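Local atomic coordinates of N-acetylmuramoyl-L-alanine amidase XlyA (Bacillus subtilis, PDB entry 3RDR), a protein that hydrolyses the amide link between N-acetylmuramoyl residues and L-amino acids in cell-wall glycopeptides, the chain here being its zinc-binding amidase domain. Residues 32-37 and 96-101; 41-46 and 60-65. One frame throughout, in Å; residues are numbered along the deposited sequence.

Overall arrangement
After edge strand 7-9, the chain forms strand 28-33, an inner strand of the mixed sheet, whose last residues belong to contact 1, and a loop then leads into helix 43-50. Contact 2 closes a short loop, laying the start of that helix against strand 61-63, with 13 residues between its segments. After strand 68-70 and helix 87-90 the chain returns as strand 92-97 and pairs with strand 28-33 in contact 1, which closes a longer loop of 58 residues that contains contact 2 entirely. Strand 92-97 lies between strands 28-33 and 61-63, so the two contacts adjoin: Glu96 N is 2.7 Å from Phe61 O, and Cys98 SG packs on Thr62 CG2.

Contact 1: residues 32-37 and 96-101; sequences HNTANT and EICENA. With ZN (zinc ion), chain B.
The zinc site of the amidase lies where His32 and Glu96 pair at the ends of two parallel strands. His32 ND1 binds the zinc ion at 2.2 Å, with His133 and Cys141 also in the site, while His32 NE2 is hydrogen-bonded to His80. The Glu96 chain bends about CB-CG (chi2 -81°), which brings CD back toward His32 CB; the side chains cross obliquely, with OE1 3.2 Å from His32 CB and the carboxylate plane 30° from the ring. Water 1 links Glu96 OE2 to Asn33 O. His32 O accepts from Ile97 N and from Asn33 ND2 (2.9 Å), which reach it from opposite faces of its carbonyl plane, and Thr34 N continues the pairing to Ile97 O. After the strands, Glu99, extended beyond CG, reaches to Ala35: Ala35 N meets OE2 at 2.8 Å from above the carboxylate plane, and OE1 forms a salt bridge with Arg143. Water 2 joins Thr34 OG1, Asn36 O and Glu99 N. Ala101 N closes the far end on Thr37 O at 2.9 Å. Two adjacent parallel strands, one carrying a zinc-binding histidine next to its C-terminal end, are characteristic of the T7 lysozyme-like fold of Amidase_2 enzymes.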
ATOM      1  N   HIS A  32      -0.812   1.659  -4.745  1.00 19.03           N
ATOM      2  CA  HIS A  32       0.422   2.105  -5.391  1.00 19.41           C
ATOM      3  C   HIS A  32       1.093   0.932  -6.115  1.00 20.01           C
ATOM      4  O   HIS A  32       0.719  -0.226  -5.933  1.00 20.37           O
ATOM      5  CB  HIS A  32       1.447   2.600  -4.355  1.00 19.35           C
ATOM      6  CG  HIS A  32       0.944   3.656  -3.419  1.00 20.53           C
ATOM      7  ND1 HIS A  32       1.265   4.989  -3.560  1.00 18.00           N
ATOM      8  CD2 HIS A  32       0.213   3.566  -2.282  1.00 19.58           C
ATOM      9  CE1 HIS A  32       0.759   5.674  -2.551  1.00 16.66           C
ATOM     10  NE2 HIS A  32       0.116   4.834  -1.760  1.00 18.33           N
ATOM     11  N   ASN A  33       2.101   1.257  -6.918  1.00 19.69           N
ATOM     12  CA  ASN A  33       2.925   0.277  -7.626  1.00 20.01           C
ATOM     13  C   ASN A  33       4.326   0.803  -7.323  1.00 17.65           C
ATOM     14  O   ASN A  33       4.582   1.989  -7.500  1.00 19.24           O
ATOM     15  CB  ASN A  33       2.666   0.297  -9.141  1.00 19.85           C
ATOM     16  CG  ASN A  33       1.462  -0.550  -9.551  1.00 22.45           C
ATOM     17  OD1 ASN A  33       1.061  -0.547 -10.715  1.00 22.33           O
ATOM     18  ND2 ASN A  33       0.888  -1.281  -8.601  1.00 22.26           N
ATOM     19  N   THR A  34       5.222  -0.063  -6.862  1.00 17.62           N
ATOM     20  CA  THR A  34       6.577   0.355  -6.496  1.00 17.49           C
ATOM     21  C   THR A  34       7.438   0.950  -7.613  1.00 20.02           C
ATOM     22  O   THR A  34       8.355   1.729  -7.334  1.00 18.08           O
ATOM     23  CB  THR A  34       7.374  -0.811  -5.888  1.00 14.72           C
ATOM     24  OG1 THR A  34       7.562  -1.822  -6.885  1.00 17.43           O
ATOM     25  CG2 THR A  34       6.634  -1.412  -4.695  1.00 13.75           C
ATOM     26  N   ALA A  35       7.148   0.588  -8.863  1.00 18.58           N
ATOM     27  CA  ALA A  35       7.933   1.061 -10.008  1.00 20.28           C
ATOM     28  C   ALA A  35       9.389   0.608  -9.837  1.00 20.05           C
ATOM     29  O   ALA A  35      10.332   1.276 -10.275  1.00 20.87           O
ATOM     30  CB  ALA A  35       7.858   2.594 -10.126  1.00 19.20           C
ATOM     31  N   ASN A  36       9.557  -0.542  -9.194  1.00 20.53           N
ATOM     32  CA  ASN A  36      10.872  -1.119  -8.955  1.00 18.33           C
ATOM     33  C   ASN A  36      10.866  -2.525  -9.550  1.00 18.37           C
ATOM     34  O   ASN A  36      10.422  -3.477  -8.905  1.00 16.71           O
ATOM     35  CB  ASN A  36      11.146  -1.194  -7.450  1.00 19.92           C
ATOM     36  CG  ASN A  36      12.595  -1.509  -7.139  1.00 20.80           C
ATOM     37  OD1 ASN A  36      13.310  -2.070  -7.973  1.00 20.76           O
ATOM     38  ND2 ASN A  36      13.036  -1.163  -5.930  1.00 19.63           N
ATOM     39  N   THR A  37      11.360  -2.656 -10.779  1.00 17.45           N
ATOM     40  CA  THR A  37      11.382  -3.949 -11.460  1.00 18.46           C
ATOM     41  C   THR A  37      12.598  -4.815 -11.127  1.00 19.19           C
ATOM     42  O   THR A  37      12.699  -5.949 -11.593  1.00 19.53           O
ATOM     43  CB  THR A  37      11.340  -3.766 -12.994  1.00 19.84           C
ATOM     44  OG1 THR A  37      12.429  -2.929 -13.401  1.00 18.71           O
ATOM     45  CG2 THR A  37      10.019  -3.127 -13.430  1.00 18.38           C
ATOM     46  N   GLU A  96       1.244  -1.046  -1.377  1.00 18.35           N
ATOM     47  CA  GLU A  96       2.188  -1.050  -2.489  1.00 17.27           C
ATOM     48  C   GLU A  96       2.204  -2.439  -3.110  1.00 17.32           C
ATOM     49  O   GLU A  96       2.200  -3.443  -2.394  1.00 17.99           O
ATOM     50  CB  GLU A  96       3.600  -0.689  -2.010  1.00 15.45           C
ATOM     51  CG  GLU A  96       3.873   0.807  -1.904  1.00 17.54           C
ATOM     52  CD  GLU A  96       4.227   1.446  -3.245  1.00 20.11           C
ATOM     53  OE1 GLU A  96       4.039   0.793  -4.295  1.00 17.75           O
ATOM     54  OE2 GLU A  96       4.684   2.612  -3.249  1.00 18.80           O
ATOM     55  N   ILE A  97       2.209  -2.493  -4.436  1.00 17.12           N
ATOM     56  CA  ILE A  97       2.258  -3.764  -5.151  1.00 17.53           C
ATOM     57  C   ILE A  97       3.606  -3.819  -5.862  1.00 17.21           C
ATOM     58  O   ILE A  97       3.948  -2.922  -6.627  1.00 17.24           O
ATOM     59  CB  ILE A  97       1.116  -3.881  -6.186  1.00 18.88           C
ATOM     60  CG1 ILE A  97      -0.237  -3.801  -5.472  1.00 17.64           C
ATOM     61  CG2 ILE A  97       1.212  -5.219  -6.928  1.00 15.28           C
ATOM     62  CD1 ILE A  97      -1.435  -3.893  -6.406  1.00 20.42           C
ATOM     63  N   CYS A  98       4.373  -4.872  -5.592  1.00 18.15           N
ATOM     64  CA  CYS A  98       5.704  -5.033  -6.174  1.00 18.36           C
ATOM     65  C   CYS A  98       5.731  -5.387  -7.663  1.00 19.11           C
ATOM     66  O   CYS A  98       4.772  -5.938  -8.207  1.00 17.78           O
ATOM     67  CB  CYS A  98       6.484  -6.092  -5.387  1.00 17.25           C
ATOM     68  SG  CYS A  98       6.791  -5.672  -3.637  1.00 19.29           S
ATOM     69  N   GLU A  99       6.853  -5.059  -8.301  1.00 18.60           N
ATOM     70  CA  GLU A  99       7.071  -5.320  -9.719  1.00 20.37           C
ATOM     71  C   GLU A  99       8.397  -6.059  -9.924  1.00 21.17           C
ATOM     72  O   GLU A  99       8.926  -6.081 -11.037  1.00 19.59           O
ATOM     73  CB  GLU A  99       7.126  -3.999 -10.496  1.00 20.88           C
ATOM     74  CG  GLU A  99       5.855  -3.152 -10.449  1.00 22.85           C
ATOM     75  CD  GLU A  99       5.991  -1.865 -11.249  1.00 23.83           C
ATOM     76  OE1 GLU A  99       6.489  -1.931 -12.391  1.00 24.77           O
ATOM     77  OE2 GLU A  99       5.600  -0.790 -10.745  1.00 23.06           O
ATOM     78  N   ASN A 100       8.942  -6.650  -8.861  1.00 19.50           N
ATOM     79  CA  ASN A 100      10.224  -7.345  -8.972  1.00 20.86           C
ATOM     80  C   ASN A 100      10.264  -8.408 -10.076  1.00 22.10           C
ATOM     81  O   ASN A 100       9.320  -9.175 -10.254  1.00 22.24           O
ATOM     82  CB  ASN A 100      10.629  -7.950  -7.618  1.00 20.02           C
ATOM     83  CG  ASN A 100       9.553  -8.837  -7.013  1.00 21.22           C
ATOM     84  OD1 ASN A 100       8.410  -8.414  -6.817  1.00 20.09           O
ATOM     85  ND2 ASN A 100       9.920 -10.073  -6.697  1.00 20.40           N
ATOM     86  N   ALA A 101      11.368  -8.432 -10.818  1.00 23.55           N
ATOM     87  CA  ALA A 101      11.554  -9.373 -11.920  1.00 24.79           C
ATOM     88  C   ALA A 101      11.342 -10.830 -11.528  1.00 26.94           C
ATOM     89  O   ALA A 101      10.791 -11.603 -12.308  1.00 27.00           O
ATOM     90  CB  ALA A 101      12.944  -9.200 -12.513  1.00 25.54           C
TER
HETATM   91 ZN    ZN B 190       2.153   5.974  -5.348  1.00 33.73          ZN
HETATM   92  O   HOH W   1       5.373   3.807  -5.526  1.00 24.51           O
HETATM   93  O   HOH W   2       9.134  -3.947  -6.580  1.00 16.87           O

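Contact 2: residues 41-46 and 60-65; sequences ADAAAH and HFTVDD
Ala43 N, in the first turn of helix 43-50, donates to Asp64 OD2 at 3.0 Å, a fairly straight bond (159°) arriving on the anti side of the carboxylate and 17° out of its plane. The same oxygen touches Ala43 CB at 3.2 Å and Asp42 CB at 3.4 Å, and takes a hydrogen bond from water 3, which accepts from Ala44 N. It thus serves two successive amides, one directly and one through water. Alongside, the Thr62 methyl CG2, anti to the backbone N, lies 3.6 Å from Ala43 CA and approaches CB and CG of His46, whose side chain crosses Thr62 at about a right angle.

The helix start is positioned by Asp42, the N-cap, its OD2 accepting from Ala45 N at 2.9 Å almost in line with the C-O bond. Asp42 O accepts both His46 N and His46 ND1; the latter bond, nearly straight at 2.8 Å with the oxygen in the ring plane, helps to hold the imidazole's rotation. Asp64 OD1 is held by Thr66 N and Glu67 N, and Thr62 OG1 by His71 and Trp59. The Asp42 and Asp64 side chains run side by side, Asp42 OD1 4.5 Å from Asp64 OD2; the amide donors and helix dipole probably offset the repulsion. Such an Asp-capped helix start, packed on a central-sheet strand, belongs here to the T7 lysozyme-like fold.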
ATOM      1  N   ALA A  41      13.381  -7.001  -5.439  1.00 23.16           N
ATOM      2  CA  ALA A  41      12.643  -5.893  -4.832  1.00 21.82           C
ATOM      3  C   ALA A  41      11.248  -6.358  -4.414  1.00 21.29           C
ATOM      4  O   ALA A  41      10.236  -5.874  -4.931  1.00 20.75           O
ATOM      5  CB  ALA A  41      12.541  -4.729  -5.813  1.00 20.71           C
ATOM      6  N   ASP A  42      11.205  -7.293  -3.467  1.00 19.95           N
ATOM      7  CA  ASP A  42       9.947  -7.850  -2.993  1.00 20.64           C
ATOM      8  C   ASP A  42       9.460  -7.220  -1.688  1.00 21.34           C
ATOM      9  O   ASP A  42      10.023  -6.230  -1.224  1.00 22.67           O
ATOM     10  CB  ASP A  42      10.081  -9.370  -2.843  1.00 20.48           C
ATOM     11  CG  ASP A  42      11.108  -9.772  -1.802  1.00 20.48           C
ATOM     12  OD1 ASP A  42      11.490 -10.957  -1.780  1.00 21.35           O
ATOM     13  OD2 ASP A  42      11.530  -8.912  -0.999  1.00 24.37           O
ATOM     14  N   ALA A  43       8.414  -7.800  -1.103  1.00 21.23           N
ATOM     15  CA  ALA A  43       7.821  -7.274   0.128  1.00 22.79           C
ATOM     16  C   ALA A  43       8.782  -7.243   1.312  1.00 22.16           C
ATOM     17  O   ALA A  43       8.849  -6.254   2.033  1.00 21.35           O
ATOM     18  CB  ALA A  43       6.563  -8.074   0.490  1.00 19.94           C
ATOM     19  N   ALA A  44       9.519  -8.329   1.515  1.00 24.01           N
ATOM     20  CA  ALA A  44      10.476  -8.392   2.612  1.00 24.61           C
ATOM     21  C   ALA A  44      11.555  -7.325   2.431  1.00 25.00           C
ATOM     22  O   ALA A  44      11.973  -6.687   3.399  1.00 27.28           O
ATOM     23  CB  ALA A  44      11.115  -9.786   2.683  1.00 22.68           C
ATOM     24  N   ALA A  45      12.002  -7.127   1.195  1.00 23.33           N
ATOM     25  CA  ALA A  45      13.034  -6.125   0.929  1.00 22.70           C
ATOM     26  C   ALA A  45      12.523  -4.727   1.267  1.00 22.04           C
ATOM     27  O   ALA A  45      13.252  -3.918   1.846  1.00 23.21           O
ATOM     28  CB  ALA A  45      13.484  -6.189  -0.536  1.00 22.26           C
ATOM     29  N   HIS A  46      11.276  -4.431   0.907  1.00 20.33           N
ATOM     30  CA  HIS A  46      10.718  -3.123   1.224  1.00 21.23           C
ATOM     31  C   HIS A  46      10.565  -2.964   2.738  1.00 21.07           C
ATOM     32  O   HIS A  46      10.751  -1.879   3.270  1.00 21.20           O
ATOM     33  CB  HIS A  46       9.363  -2.915   0.532  1.00 19.16           C
ATOM     34  CG  HIS A  46       9.478  -2.554  -0.916  1.00 20.41           C
ATOM     35  ND1 HIS A  46       9.781  -3.478  -1.895  1.00 20.33           N
ATOM     36  CD2 HIS A  46       9.373  -1.360  -1.548  1.00 19.99           C
ATOM     37  CE1 HIS A  46       9.860  -2.868  -3.065  1.00 18.42           C
ATOM     38  NE2 HIS A  46       9.616  -1.583  -2.882  1.00 19.16           N
ATOM     39  N   HIS A  60       1.225   1.206   4.654  1.00 18.72           N
ATOM     40  CA  HIS A  60       0.870   0.082   5.514  1.00 20.42           C
ATOM     41  C   HIS A  60       1.204  -1.334   5.058  1.00 20.52           C
ATOM     42  O   HIS A  60       1.690  -2.140   5.856  1.00 19.34           O
ATOM     43  CB  HIS A  60      -0.624   0.185   5.838  1.00 18.61           C
ATOM     44  CG  HIS A  60      -1.032   1.543   6.314  1.00 19.72           C
ATOM     45  ND1 HIS A  60      -1.075   1.884   7.651  1.00 21.55           N
ATOM     46  CD2 HIS A  60      -1.331   2.673   5.629  1.00 17.40           C
ATOM     47  CE1 HIS A  60      -1.380   3.165   7.767  1.00 17.40           C
ATOM     48  NE2 HIS A  60      -1.539   3.667   6.556  1.00 21.09           N
ATOM     49  N   PHE A  61       0.951  -1.637   3.788  1.00 20.20           N
ATOM     50  CA  PHE A  61       1.191  -2.979   3.259  1.00 20.52           C
ATOM     51  C   PHE A  61       1.957  -3.022   1.936  1.00 20.53           C
ATOM     52  O   PHE A  61       1.703  -2.223   1.031  1.00 19.43           O
ATOM     53  CB  PHE A  61      -0.144  -3.692   3.003  1.00 20.76           C
ATOM     54  CG  PHE A  61      -0.952  -3.990   4.236  1.00 21.96           C
ATOM     55  CD1 PHE A  61      -0.616  -5.050   5.069  1.00 21.88           C
ATOM     56  CD2 PHE A  61      -2.103  -3.258   4.515  1.00 22.34           C
ATOM     57  CE1 PHE A  61      -1.421  -5.385   6.157  1.00 22.91           C
ATOM     58  CE2 PHE A  61      -2.914  -3.586   5.602  1.00 22.58           C
ATOM     59  CZ  PHE A  61      -2.570  -4.654   6.422  1.00 21.61           C
ATOM     60  N   THR A  62       2.888  -3.963   1.827  1.00 19.66           N
ATOM     61  CA  THR A  62       3.617  -4.170   0.583  1.00 19.18           C
ATOM     62  C   THR A  62       3.237  -5.593   0.183  1.00 19.80           C
ATOM     63  O   THR A  62       3.334  -6.523   0.990  1.00 18.93           O
ATOM     64  CB  THR A  62       5.136  -4.061   0.742  1.00 18.13           C
ATOM     65  OG1 THR A  62       5.478  -2.736   1.171  1.00 18.08           O
ATOM     66  CG2 THR A  62       5.818  -4.331  -0.608  1.00 16.24           C
ATOM     67  N   VAL A  63       2.786  -5.752  -1.055  1.00 18.71           N
ATOM     68  CA  VAL A  63       2.338  -7.042  -1.561  1.00 17.99           C
ATOM     69  C   VAL A  63       3.156  -7.554  -2.744  1.00 18.62           C
ATOM     70  O   VAL A  63       3.356  -6.826  -3.712  1.00 18.74           O
ATOM     71  CB  VAL A  63       0.853  -6.947  -2.038  1.00 18.94           C
ATOM     72  CG1 VAL A  63       0.335  -8.327  -2.456  1.00 18.75           C
ATOM     73  CG2 VAL A  63      -0.022  -6.345  -0.947  1.00 16.67           C
ATOM     74  N   ASP A  64       3.651  -8.789  -2.663  1.00 20.94           N
ATOM     75  CA  ASP A  64       4.356  -9.377  -3.802  1.00 23.13           C
ATOM     76  C   ASP A  64       3.608 -10.659  -4.164  1.00 23.22           C
ATOM     77  O   ASP A  64       2.529 -10.911  -3.617  1.00 22.48           O
ATOM     78  CB  ASP A  64       5.854  -9.637  -3.530  1.00 22.75           C
ATOM     79  CG  ASP A  64       6.106 -10.631  -2.417  1.00 25.33           C
ATOM     80  OD1 ASP A  64       5.370 -11.629  -2.320  1.00 27.66           O
ATOM     81  OD2 ASP A  64       7.074 -10.423  -1.652  1.00 24.70           O
ATOM     82  N   ASP A  65       4.146 -11.460  -5.078  1.00 24.46           N
ATOM     83  CA  ASP A  65       3.455 -12.677  -5.505  1.00 26.94           C
ATOM     84  C   ASP A  65       3.446 -13.810  -4.490  1.00 29.07           C
ATOM     85  O   ASP A  65       2.743 -14.807  -4.669  1.00 29.40           O
ATOM     86  CB  ASP A  65       4.042 -13.178  -6.833  1.00 27.25           C
ATOM     87  CG  ASP A  65       5.465 -13.706  -6.700  1.00 28.37           C
ATOM     88  OD1 ASP A  65       6.119 -13.485  -5.658  1.00 29.30           O
ATOM     89  OD2 ASP A  65       5.940 -14.341  -7.666  1.00 29.61           O
TER
HETATM   90  O   HOH W   3       8.498 -10.903   0.468  1.00 23.65           O